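Local coordinates for protein beta-fructofuranosidase, insoluble isoenzyme CWINV1 (Arabidopsis thaliana, PDB 2OXB) that hydrolyses sucrose and 1-kestose, and less readily neokestose and levan, by cleaving terminal non-reducing beta-D-fructofuranoside residues in the plant cell wall, at residues A[163-167]-A[168-172]; A[499-502]-A[503-506]. The protein carries 1 engineered substitution. All coordinates share one frame; numbering follows the deposited sequence.

Contact 1: A[163-167]-A[168-172]; sequences SKIHR and RGLAI. With NAG (2-acetamido-2-deoxy-beta-D-glucopyranose), chain E.
I165 and R168 face each other as an antiparallel hydrogen-bonded pair, joined by I165 N to R168 O (3.0 Å). The return bond, R168 N to I165 O, is less certain, since I165 O sits too close to a neighbouring atom for its position to be firm. Two residues back, S163 N reaches L170 O at 3.4 Å, a weak bond, and between these rungs K164 CA makes a CA-H...O contact with R168 O (3.3 Å). H166 and R167, both with positive phi, fill the two corners of a type I' beta turn, making this the tip of the hairpin between strands 157-165 and 168-176 in the family 32 catalytic domain, a five-bladed beta-propeller.

The apolar contacts lie on the face bearing S163, I165, R168 and L170. With CG of L170 between backbone N and carbonyl carbon (chi1 35°), its methyls divide: CD1 lies 3.5 Å from S163 CB, and CD2 4.0 Å from I165 CG1. I172 brings CD1 to S163 CB at 3.7 Å, while S163 OG is hydrogen-bonded to S142 O.

Charged ends lead away from the hairpin. R168 forms a salt bridge with D193 and a cation-pi contact with Y191. On the face opposite L170, the bent chain of K164 stands near the substrate-binding residues D235 and R144 and hydrogen-bonds through NZ to O7 of NAG (2.6 Å), a glycan acetamide oxygen; S142 OG also hydrogen-bonds this sugar.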
loop_
_atom_site.group_PDB
_atom_site.type_symbol
_atom_site.label_atom_id
_atom_site.label_comp_id
_atom_site.label_asym_id
_atom_site.label_seq_id
_atom_site.Cartn_x
_atom_site.Cartn_y
_atom_site.Cartn_z
ATOM N N SER A 163 3.692 -17.722 -8.776
ATOM C CA SER A 163 2.982 -18.948 -9.132
ATOM C C SER A 163 2.445 -19.690 -7.913
ATOM O O SER A 163 2.237 -19.106 -6.847
ATOM C CB SER A 163 3.876 -19.882 -9.961
ATOM O OG SER A 163 3.951 -19.442 -11.307
ATOM N N LYS A 164 2.211 -20.983 -8.091
ATOM C CA LYS A 164 1.698 -21.835 -7.035
ATOM C C LYS A 164 1.689 -23.273 -7.544
ATOM O O LYS A 164 1.343 -23.539 -8.701
ATOM C CB LYS A 164 0.272 -21.409 -6.656
ATOM C CG LYS A 164 -0.682 -21.335 -7.851
ATOM C CD LYS A 164 -2.077 -20.806 -7.490
ATOM C CE LYS A 164 -2.923 -21.816 -6.710
ATOM N NZ LYS A 164 -3.239 -23.055 -7.486
ATOM N N ILE A 165 2.090 -24.190 -6.673
ATOM C CA ILE A 165 2.114 -25.611 -6.976
ATOM C C ILE A 165 1.334 -26.300 -5.865
ATOM O O ILE A 165 1.836 -26.447 -4.747
ATOM C CB ILE A 165 3.549 -26.162 -6.977
ATOM C CG1 ILE A 165 4.416 -25.382 -7.965
ATOM C CG2 ILE A 165 3.536 -27.645 -7.328
ATOM C CD1 ILE A 165 3.905 -25.427 -9.385
ATOM N N HIS A 166 0.101 -26.695 -6.164
ATOM C CA HIS A 166 -0.753 -27.379 -5.185
ATOM C C HIS A 166 -0.741 -26.660 -3.819
ATOM O O HIS A 166 -0.301 -27.211 -2.804
ATOM C CB HIS A 166 -0.294 -28.844 -5.023
ATOM C CG HIS A 166 -0.426 -29.674 -6.268
ATOM N ND1 HIS A 166 -1.644 -29.967 -6.850
ATOM C CD2 HIS A 166 0.508 -30.297 -7.029
ATOM C CE1 HIS A 166 -1.453 -30.732 -7.913
ATOM N NE2 HIS A 166 -0.157 -30.948 -8.043
ATOM N N ARG A 167 -1.230 -25.427 -3.799
ATOM C CA ARG A 167 -1.261 -24.625 -2.577
ATOM C C ARG A 167 0.102 -24.118 -2.130
ATOM O O ARG A 167 0.201 -23.305 -1.203
ATOM C CB ARG A 167 -1.952 -25.395 -1.439
ATOM C CG ARG A 167 -3.459 -25.339 -1.584
ATOM C CD ARG A 167 -4.184 -26.442 -0.859
ATOM N NE ARG A 167 -5.595 -26.457 -1.240
ATOM C CZ ARG A 167 -6.052 -26.760 -2.457
ATOM N NH1 ARG A 167 -5.216 -27.084 -3.438
ATOM N NH2 ARG A 167 -7.356 -26.739 -2.696
ATOM N N ARG A 168 1.149 -24.573 -2.809
ATOM C CA ARG A 168 2.505 -24.149 -2.462
ATOM C C ARG A 168 2.875 -22.834 -3.165
ATOM O O ARG A 168 3.332 -22.836 -4.310
ATOM C CB ARG A 168 3.520 -25.243 -2.836
ATOM C CG ARG A 168 4.935 -25.065 -2.228
ATOM C CD ARG A 168 5.993 -25.782 -3.083
ATOM N NE ARG A 168 7.255 -26.116 -2.398
ATOM C CZ ARG A 168 7.359 -26.962 -1.374
ATOM N NH1 ARG A 168 6.286 -27.573 -0.881
ATOM N NH2 ARG A 168 8.540 -27.227 -0.861
ATOM N N GLY A 169 2.679 -21.716 -2.471
ATOM C CA GLY A 169 3.006 -20.414 -3.035
ATOM C C GLY A 169 4.506 -20.202 -3.221
ATOM O O GLY A 169 5.325 -20.591 -2.384
ATOM N N LEU A 170 4.885 -19.579 -4.325
ATOM C CA LEU A 170 6.297 -19.344 -4.571
ATOM C C LEU A 170 6.530 -18.207 -5.562
ATOM O O LEU A 170 5.584 -17.532 -5.979
ATOM C CB LEU A 170 6.968 -20.649 -5.054
ATOM C CG LEU A 170 6.153 -21.604 -5.938
ATOM C CD1 LEU A 170 5.594 -20.852 -7.126
ATOM C CD2 LEU A 170 7.037 -22.749 -6.430
ATOM N N ALA A 171 7.799 -17.999 -5.909
ATOM C CA ALA A 171 8.223 -16.963 -6.847
ATOM C C ALA A 171 9.206 -17.582 -7.828
ATOM O O ALA A 171 10.379 -17.735 -7.509
ATOM C CB ALA A 171 8.898 -15.824 -6.086
ATOM N N ILE A 172 8.742 -17.941 -9.015
ATOM C CA ILE A 172 9.630 -18.558 -9.991
ATOM C C ILE A 172 10.584 -17.557 -10.602
ATOM O O ILE A 172 10.167 -16.523 -11.115
ATOM C CB ILE A 172 8.842 -19.213 -11.128
ATOM C CG1 ILE A 172 7.948 -20.319 -10.558
ATOM C CG2 ILE A 172 9.812 -19.753 -12.190
ATOM C CD1 ILE A 172 7.034 -20.940 -11.573
HETATM C C1 NAG E . -4.337 -24.930 -11.560
HETATM C C2 NAG E . -5.564 -24.104 -11.127
HETATM C C3 NAG E . -6.874 -24.877 -11.377
HETATM C C4 NAG E . -6.924 -25.381 -12.819
HETATM C C5 NAG E . -5.656 -26.187 -13.112
HETATM C C6 NAG E . -5.605 -26.690 -14.531
HETATM C C7 NAG E . -5.553 -22.500 -9.333
HETATM C C8 NAG E . -6.926 -21.996 -8.913
HETATM N N2 NAG E . -5.467 -23.766 -9.719
HETATM O O3 NAG E . -7.996 -24.041 -11.109
HETATM O O4 NAG E . -8.070 -26.190 -13.014
HETATM O O5 NAG E . -4.486 -25.367 -12.918
HETATM O O6 NAG E . -4.875 -25.796 -15.346
HETATM O O7 NAG E . -4.582 -21.749 -9.314
#

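Contact 2: A[499-502]-A[503-506]; sequences VYPK and LAIG
P501 and A504 meet side chain to side chain, the CB of the proline ring 3.6 Å from the CB methyl of the alanine. Their CA atoms are 5.2 Å apart, which shows how tightly the backbone folds back through K502 and L503. The turn lies on the loop between strands 493-498 and 510-515 of the C-terminal beta-sandwich domain. The ring of P501 points at the second half of the turn, and A504 shares the methyl of its side chain between that ring and L414 of strand 406-415, which P501 also touches.

I505 approaches P501 and K502 with two separate branches. Its chi1 of 41° sets CG2 anti to its own carbonyl carbon and directs this methyl to P501, where it lies 3.6 Å from P501 O and 4.2 Å from P501 CG. The other branch runs on extended through CG1, and its CD1 reaches K502 O at 3.6 Å. Cutting I505 back to an alanine is likely to open a gap beside P501 CG and P501 O and leave K502 O without its methyl neighbour.

Next to this packing, A504 is the centre of an inverse gamma turn, whose I505 N to L503 O bond (3.2 Å) is weak.

No hydrogen bond joins the two segments, so they meet through P501-A504 and P501-I505 apolar packing and through I505 methyls set against carbonyl oxygens. Polar fixing comes from outside: Y4 OH bonds P501 O, while the carboxylate of E421 accepts bonds from L503 N and A504 N and a weak one from K502 N, which suggests that E421, gathering three backbone N-H groups, helps to fix the turn that the methyls pack.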
loop_
_atom_site.group_PDB
_atom_site.type_symbol
_atom_site.label_atom_id
_atom_site.label_comp_id
_atom_site.label_asym_id
_atom_site.label_seq_id
_atom_site.Cartn_x
_atom_site.Cartn_y
_atom_site.Cartn_z
ATOM N N VAL A 499 -14.854 4.603 3.326
ATOM C CA VAL A 499 -16.125 4.984 3.935
ATOM C C VAL A 499 -17.058 5.644 2.914
ATOM O O VAL A 499 -16.607 6.266 1.949
ATOM C CB VAL A 499 -15.900 5.926 5.176
ATOM C CG1 VAL A 499 -15.126 7.174 4.777
ATOM C CG2 VAL A 499 -17.240 6.305 5.803
ATOM N N TYR A 500 -18.359 5.488 3.130
ATOM C CA TYR A 500 -19.368 6.026 2.228
ATOM C C TYR A 500 -20.554 6.521 3.059
ATOM O O TYR A 500 -21.621 5.889 3.107
ATOM C CB TYR A 500 -19.808 4.924 1.270
ATOM C CG TYR A 500 -18.659 4.271 0.529
ATOM C CD1 TYR A 500 -18.143 4.845 -0.635
ATOM C CD2 TYR A 500 -18.089 3.070 0.983
ATOM C CE1 TYR A 500 -17.102 4.240 -1.337
ATOM C CE2 TYR A 500 -17.041 2.457 0.287
ATOM C CZ TYR A 500 -16.555 3.050 -0.879
ATOM O OH TYR A 500 -15.547 2.454 -1.624
ATOM N N PRO A 501 -20.371 7.659 3.740
ATOM C CA PRO A 501 -21.393 8.277 4.589
ATOM C C PRO A 501 -22.451 9.023 3.789
ATOM O O PRO A 501 -22.166 9.590 2.725
ATOM C CB PRO A 501 -20.579 9.214 5.467
ATOM C CG PRO A 501 -19.554 9.720 4.490
ATOM C CD PRO A 501 -19.133 8.458 3.748
ATOM N N LYS A 502 -23.672 9.021 4.314
ATOM C CA LYS A 502 -24.796 9.696 3.665
ATOM C C LYS A 502 -24.994 11.131 4.182
ATOM O O LYS A 502 -25.540 11.973 3.470
ATOM C CB LYS A 502 -26.080 8.874 3.854
ATOM C CG LYS A 502 -26.149 7.600 3.015
ATOM C CD LYS A 502 -26.473 7.892 1.545
ATOM C CE LYS A 502 -27.968 8.171 1.331
ATOM N NZ LYS A 502 -28.369 8.421 -0.096
ATOM N N LEU A 503 -24.533 11.399 5.405
ATOM C CA LEU A 503 -24.638 12.724 6.022
ATOM C C LEU A 503 -23.291 13.434 6.071
ATOM O O LEU A 503 -23.222 14.658 6.028
ATOM C CB LEU A 503 -25.182 12.618 7.449
ATOM C CG LEU A 503 -26.681 12.363 7.604
ATOM C CD1 LEU A 503 -26.946 11.681 8.934
ATOM C CD2 LEU A 503 -27.450 13.665 7.482
ATOM N N ALA A 504 -22.217 12.660 6.171
ATOM C CA ALA A 504 -20.873 13.227 6.238
ATOM C C ALA A 504 -20.260 13.403 4.844
ATOM O O ALA A 504 -19.444 12.585 4.397
ATOM C CB ALA A 504 -19.987 12.345 7.096
ATOM N N ILE A 505 -20.654 14.483 4.168
ATOM C CA ILE A 505 -20.161 14.779 2.828
ATOM C C ILE A 505 -20.084 16.280 2.511
ATOM O O ILE A 505 -20.851 17.085 3.040
ATOM C CB ILE A 505 -21.027 14.062 1.755
ATOM C CG1 ILE A 505 -22.510 14.145 2.120
ATOM C CG2 ILE A 505 -20.599 12.606 1.636
ATOM C CD1 ILE A 505 -23.442 13.578 1.070
ATOM N N GLY A 506 -19.133 16.637 1.652
ATOM C CA GLY A 506 -18.942 18.022 1.253
ATOM C C GLY A 506 -18.716 18.983 2.406
ATOM O O GLY A 506 -17.843 18.767 3.251
#

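How the contacts relate
Read from the N terminus, contact 1 comes first, closing the two-residue turn between strands 157-165 and 168-176, neighbouring strands of one antiparallel blade of the propeller in the family 32 N-terminal domain. More than 300 residues later, contact 2 folds back the loop between strands 493-498 and 510-515 in the C-terminal domain; these strands belong to different sheets, so the turn lies on the link between them. The contacts follow in series and neither nest nor cross. Their centres are 42 Å apart, on opposite sides of the chain's centre, with nearest atoms about 28 Å apart, so each is a local turn within its own domain.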